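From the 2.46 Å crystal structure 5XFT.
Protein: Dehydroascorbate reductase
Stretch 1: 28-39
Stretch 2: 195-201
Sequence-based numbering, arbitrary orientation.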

# COMPACT_ATOMS: atom_id res chain seq x y z
N LEU A 28 7.27 -0.31 -2.56
CA LEU A 28 7.61 -1.45 -3.41
C LEU A 28 6.88 -1.41 -4.74
O LEU A 28 7.47 -1.65 -5.80
CB LEU A 28 7.29 -2.75 -2.68
CG LEU A 28 8.03 -3.04 -1.37
CD1 LEU A 28 7.48 -4.30 -0.76
CD2 LEU A 28 9.49 -3.18 -1.66
N LEU A 29 5.56 -1.15 -4.70
CA LEU A 29 4.81 -1.02 -5.94
C LEU A 29 5.33 0.12 -6.79
O LEU A 29 5.37 0.03 -8.02
CB LEU A 29 3.32 -0.84 -5.64
CG LEU A 29 2.55 -2.05 -5.12
CD1 LEU A 29 1.15 -1.70 -4.74
CD2 LEU A 29 2.54 -3.15 -6.16
N ALA A 30 5.75 1.22 -6.15
CA ALA A 30 6.34 2.32 -6.91
C ALA A 30 7.60 1.89 -7.65
O ALA A 30 7.78 2.21 -8.82
CB ALA A 30 6.64 3.50 -5.99
N TYR A 31 8.48 1.14 -6.97
CA TYR A 31 9.70 0.67 -7.63
C TYR A 31 9.39 -0.32 -8.75
O TYR A 31 10.03 -0.28 -9.81
CB TYR A 31 10.64 0.04 -6.60
CG TYR A 31 11.57 1.05 -5.97
CD1 TYR A 31 11.11 1.92 -4.99
CD2 TYR A 31 12.90 1.13 -6.35
CE1 TYR A 31 11.95 2.85 -4.41
CE2 TYR A 31 13.75 2.06 -5.78
CZ TYR A 31 13.27 2.91 -4.81
OH TYR A 31 14.12 3.84 -4.25
N GLU A 32 8.43 -1.21 -8.54
CA GLU A 32 8.05 -2.16 -9.58
C GLU A 32 7.46 -1.45 -10.79
O GLU A 32 7.72 -1.85 -11.94
CB GLU A 32 7.06 -3.18 -9.02
CG GLU A 32 7.67 -4.14 -8.01
CD GLU A 32 8.48 -5.23 -8.68
OE1 GLU A 32 8.23 -5.50 -9.87
OE2 GLU A 32 9.37 -5.81 -8.01
N ALA A 33 6.67 -0.41 -10.55
CA ALA A 33 6.01 0.30 -11.65
C ALA A 33 7.02 0.99 -12.56
O ALA A 33 6.82 1.04 -13.78
CB ALA A 33 5.02 1.32 -11.10
N LYS A 34 8.10 1.51 -11.99
CA LYS A 34 9.18 2.11 -12.76
C LYS A 34 10.26 1.11 -13.15
O LYS A 34 11.30 1.52 -13.67
CB LYS A 34 9.81 3.27 -11.98
CG LYS A 34 8.84 4.38 -11.66
CD LYS A 34 9.35 5.29 -10.56
CE LYS A 34 8.96 6.73 -10.83
NZ LYS A 34 9.32 7.15 -12.21
N LYS A 35 10.04 -0.18 -12.92
CA LYS A 35 10.98 -1.24 -13.28
C LYS A 35 12.39 -0.95 -12.76
O LYS A 35 13.39 -1.36 -13.35
CB LYS A 35 11.01 -1.47 -14.79
CG LYS A 35 9.63 -1.61 -15.40
CD LYS A 35 9.64 -2.48 -16.65
CE LYS A 35 8.37 -2.25 -17.46
NZ LYS A 35 7.17 -2.76 -16.72
N LEU A 36 12.48 -0.20 -11.64
CA LEU A 36 13.77 0.06 -11.02
C LEU A 36 14.19 -1.12 -10.15
O LEU A 36 13.36 -1.69 -9.43
CB LEU A 36 13.71 1.33 -10.17
CG LEU A 36 13.56 2.62 -10.96
CD1 LEU A 36 13.06 3.73 -10.06
CD2 LEU A 36 14.89 3.00 -11.57
N PRO A 37 15.45 -1.52 -10.21
CA PRO A 37 15.90 -2.63 -9.36
C PRO A 37 16.07 -2.18 -7.92
O PRO A 37 16.37 -1.02 -7.62
CB PRO A 37 17.25 -3.02 -9.98
CG PRO A 37 17.75 -1.75 -10.59
CD PRO A 37 16.53 -0.99 -11.06
N TYR A 38 15.86 -3.13 -7.01
CA TYR A 38 15.98 -2.86 -5.59
C TYR A 38 16.27 -4.17 -4.88
O TYR A 38 16.09 -5.25 -5.43
CB TYR A 38 14.70 -2.21 -5.04
CG TYR A 38 13.49 -3.10 -5.20
CD1 TYR A 38 12.71 -3.05 -6.35
CD2 TYR A 38 13.13 -3.99 -4.20
CE1 TYR A 38 11.61 -3.87 -6.49
CE2 TYR A 38 12.03 -4.81 -4.33
CZ TYR A 38 11.27 -4.75 -5.48
OH TYR A 38 10.18 -5.57 -5.61
N LYS A 39 16.70 -4.05 -3.62
CA LYS A 39 16.91 -5.20 -2.77
C LYS A 39 16.16 -4.97 -1.46
O LYS A 39 16.34 -3.93 -0.82
CB LYS A 39 18.40 -5.43 -2.51
CG LYS A 39 18.72 -6.87 -2.19
CD LYS A 39 19.44 -6.98 -0.86
CE LYS A 39 19.31 -8.38 -0.29
NZ LYS A 39 19.40 -8.37 1.19
N PRO A 195 1.97 -8.24 -13.10
CA PRO A 195 3.22 -8.79 -12.56
C PRO A 195 3.86 -7.91 -11.51
O PRO A 195 4.49 -8.42 -10.58
CB PRO A 195 4.12 -8.90 -13.81
CG PRO A 195 3.17 -8.91 -14.97
CD PRO A 195 2.03 -8.03 -14.56
N GLU A 196 3.72 -6.58 -11.62
CA GLU A 196 4.23 -5.69 -10.58
C GLU A 196 3.58 -6.00 -9.24
O GLU A 196 4.26 -6.02 -8.21
CB GLU A 196 3.99 -4.23 -10.96
CG GLU A 196 4.82 -3.72 -12.13
CD GLU A 196 4.12 -3.87 -13.47
OE1 GLU A 196 3.67 -4.99 -13.80
OE2 GLU A 196 4.01 -2.85 -14.18
N TRP A 197 2.27 -6.25 -9.24
CA TRP A 197 1.57 -6.63 -8.02
C TRP A 197 1.99 -8.02 -7.57
O TRP A 197 2.20 -8.25 -6.37
CB TRP A 197 0.06 -6.57 -8.26
CG TRP A 197 -0.78 -7.01 -7.11
CD1 TRP A 197 -1.17 -8.28 -6.81
CD2 TRP A 197 -1.36 -6.17 -6.10
NE1 TRP A 197 -1.95 -8.29 -5.67
CE2 TRP A 197 -2.08 -7.00 -5.22
CE3 TRP A 197 -1.33 -4.79 -5.86
CZ2 TRP A 197 -2.77 -6.51 -4.12
CZ3 TRP A 197 -2.02 -4.30 -4.76
CH2 TRP A 197 -2.73 -5.16 -3.90
N GLN A 198 2.13 -8.96 -8.51
CA GLN A 198 2.50 -10.33 -8.16
C GLN A 198 3.87 -10.40 -7.52
O GLN A 198 4.13 -11.28 -6.70
CB GLN A 198 2.47 -11.21 -9.41
CG GLN A 198 1.09 -11.45 -9.98
CD GLN A 198 1.12 -12.22 -11.28
OE1 GLN A 198 2.19 -12.59 -11.78
NE2 GLN A 198 -0.05 -12.48 -11.85
N HIS A 199 4.77 -9.49 -7.89
CA HIS A 199 6.14 -9.58 -7.38
C HIS A 199 6.20 -9.33 -5.88
O HIS A 199 7.08 -9.86 -5.20
CB HIS A 199 7.05 -8.62 -8.14
CG HIS A 199 7.25 -8.99 -9.57
ND1 HIS A 199 6.76 -10.16 -10.11
CD2 HIS A 199 7.88 -8.35 -10.58
CE1 HIS A 199 7.09 -10.23 -11.38
NE2 HIS A 199 7.77 -9.14 -11.70
N VAL A 200 5.27 -8.54 -5.35
CA VAL A 200 5.37 -8.08 -3.97
C VAL A 200 4.07 -8.34 -3.22
O VAL A 200 3.73 -7.60 -2.29
CB VAL A 200 5.77 -6.59 -3.93
CG1 VAL A 200 7.19 -6.41 -4.44
CG2 VAL A 200 4.80 -5.76 -4.77
N ASP A 201 3.35 -9.38 -3.61
CA ASP A 201 2.13 -9.79 -2.90
C ASP A 201 2.53 -10.61 -1.68
O ASP A 201 3.05 -11.73 -1.82
CB ASP A 201 1.21 -10.58 -3.82
CG ASP A 201 -0.18 -10.79 -3.23
OD1 ASP A 201 -0.34 -10.70 -1.99
OD2 ASP A 201 -1.12 -11.07 -4.01

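The apolar centre of the contact is built from Leu28 and Leu29 on one stretch and Val200 and Trp197 on the other. Leu29 contributes most on its side of this centre. Its CA-to-CB bond points sideways, but with chi1 in m and chi2 in t the end of the side chain comes nearer to the second stretch, placing Leu29 CD2 3.7 Å from Val200 CG2. The same methyl group lies over the backbone of the short helix, with Leu29 CD2 3.9 Å from Glu196 O and 4.1 Å from Trp197 CA. Its partner, Leu29 CD1, meets the indole obliquely, 4.1 Å from Trp197 CZ3. Trp197 reaches this position although its CA-to-CB bond points away, and its NE1 makes a weak hydrogen bond of 3.3 Å to Asp201 OD2 within its own stretch.

Val200 follows the helix, and its CA-to-CB bond points toward the first stretch. Val200 CG2 packs on Leu29, and both methyl groups lie near Leu28, CG1 closer, at 4.1 Å from Leu28 CB; Val200 CG1 is also 3.3 Å from Tyr38 OH. The valine thus sits where the leucine packing gives way to polar groups. Tyr38 OH donates a short hydrogen bond of 2.5 Å to Glu32 OE2, which ties the residue after the turn back to the helix before it. Glu32 OE2 is itself 4.2 Å from Val200 CG1, so the methyl group lies beside this internal hydrogen bond.

The other carboxylate oxygen of the same residue, Glu32 OE1, approaches the edge of the imidazole, near the ring plane, at 3.0 Å from His199 CD2. The atom it meets is a carbon, and no hydrogen bond crosses between the stretches anywhere in the contact.

The helices, whose directions differ by 137°, come closest in CA register at Glu32 and Glu196, where the CA atoms are 5.3 Å apart. Their aliphatic portions meet there, Glu32 CB 3.8 Å from Glu196 CB, and Glu196 CG also lies 3.5 Å from the backbone oxygen Glu32 O. That carbonyl also accepts a 3.0 Å hydrogen bond from Lys35 N as the chain leaves the helix. The carboxylates diverge, that of Glu32 lying near Tyr38 and His199, that of Glu196 nearer Lys35. At this outer edge Lys35 NZ stands 4.1 Å from Glu196 OE2, so the opposite charges are near each other but beyond salt-bridge distance.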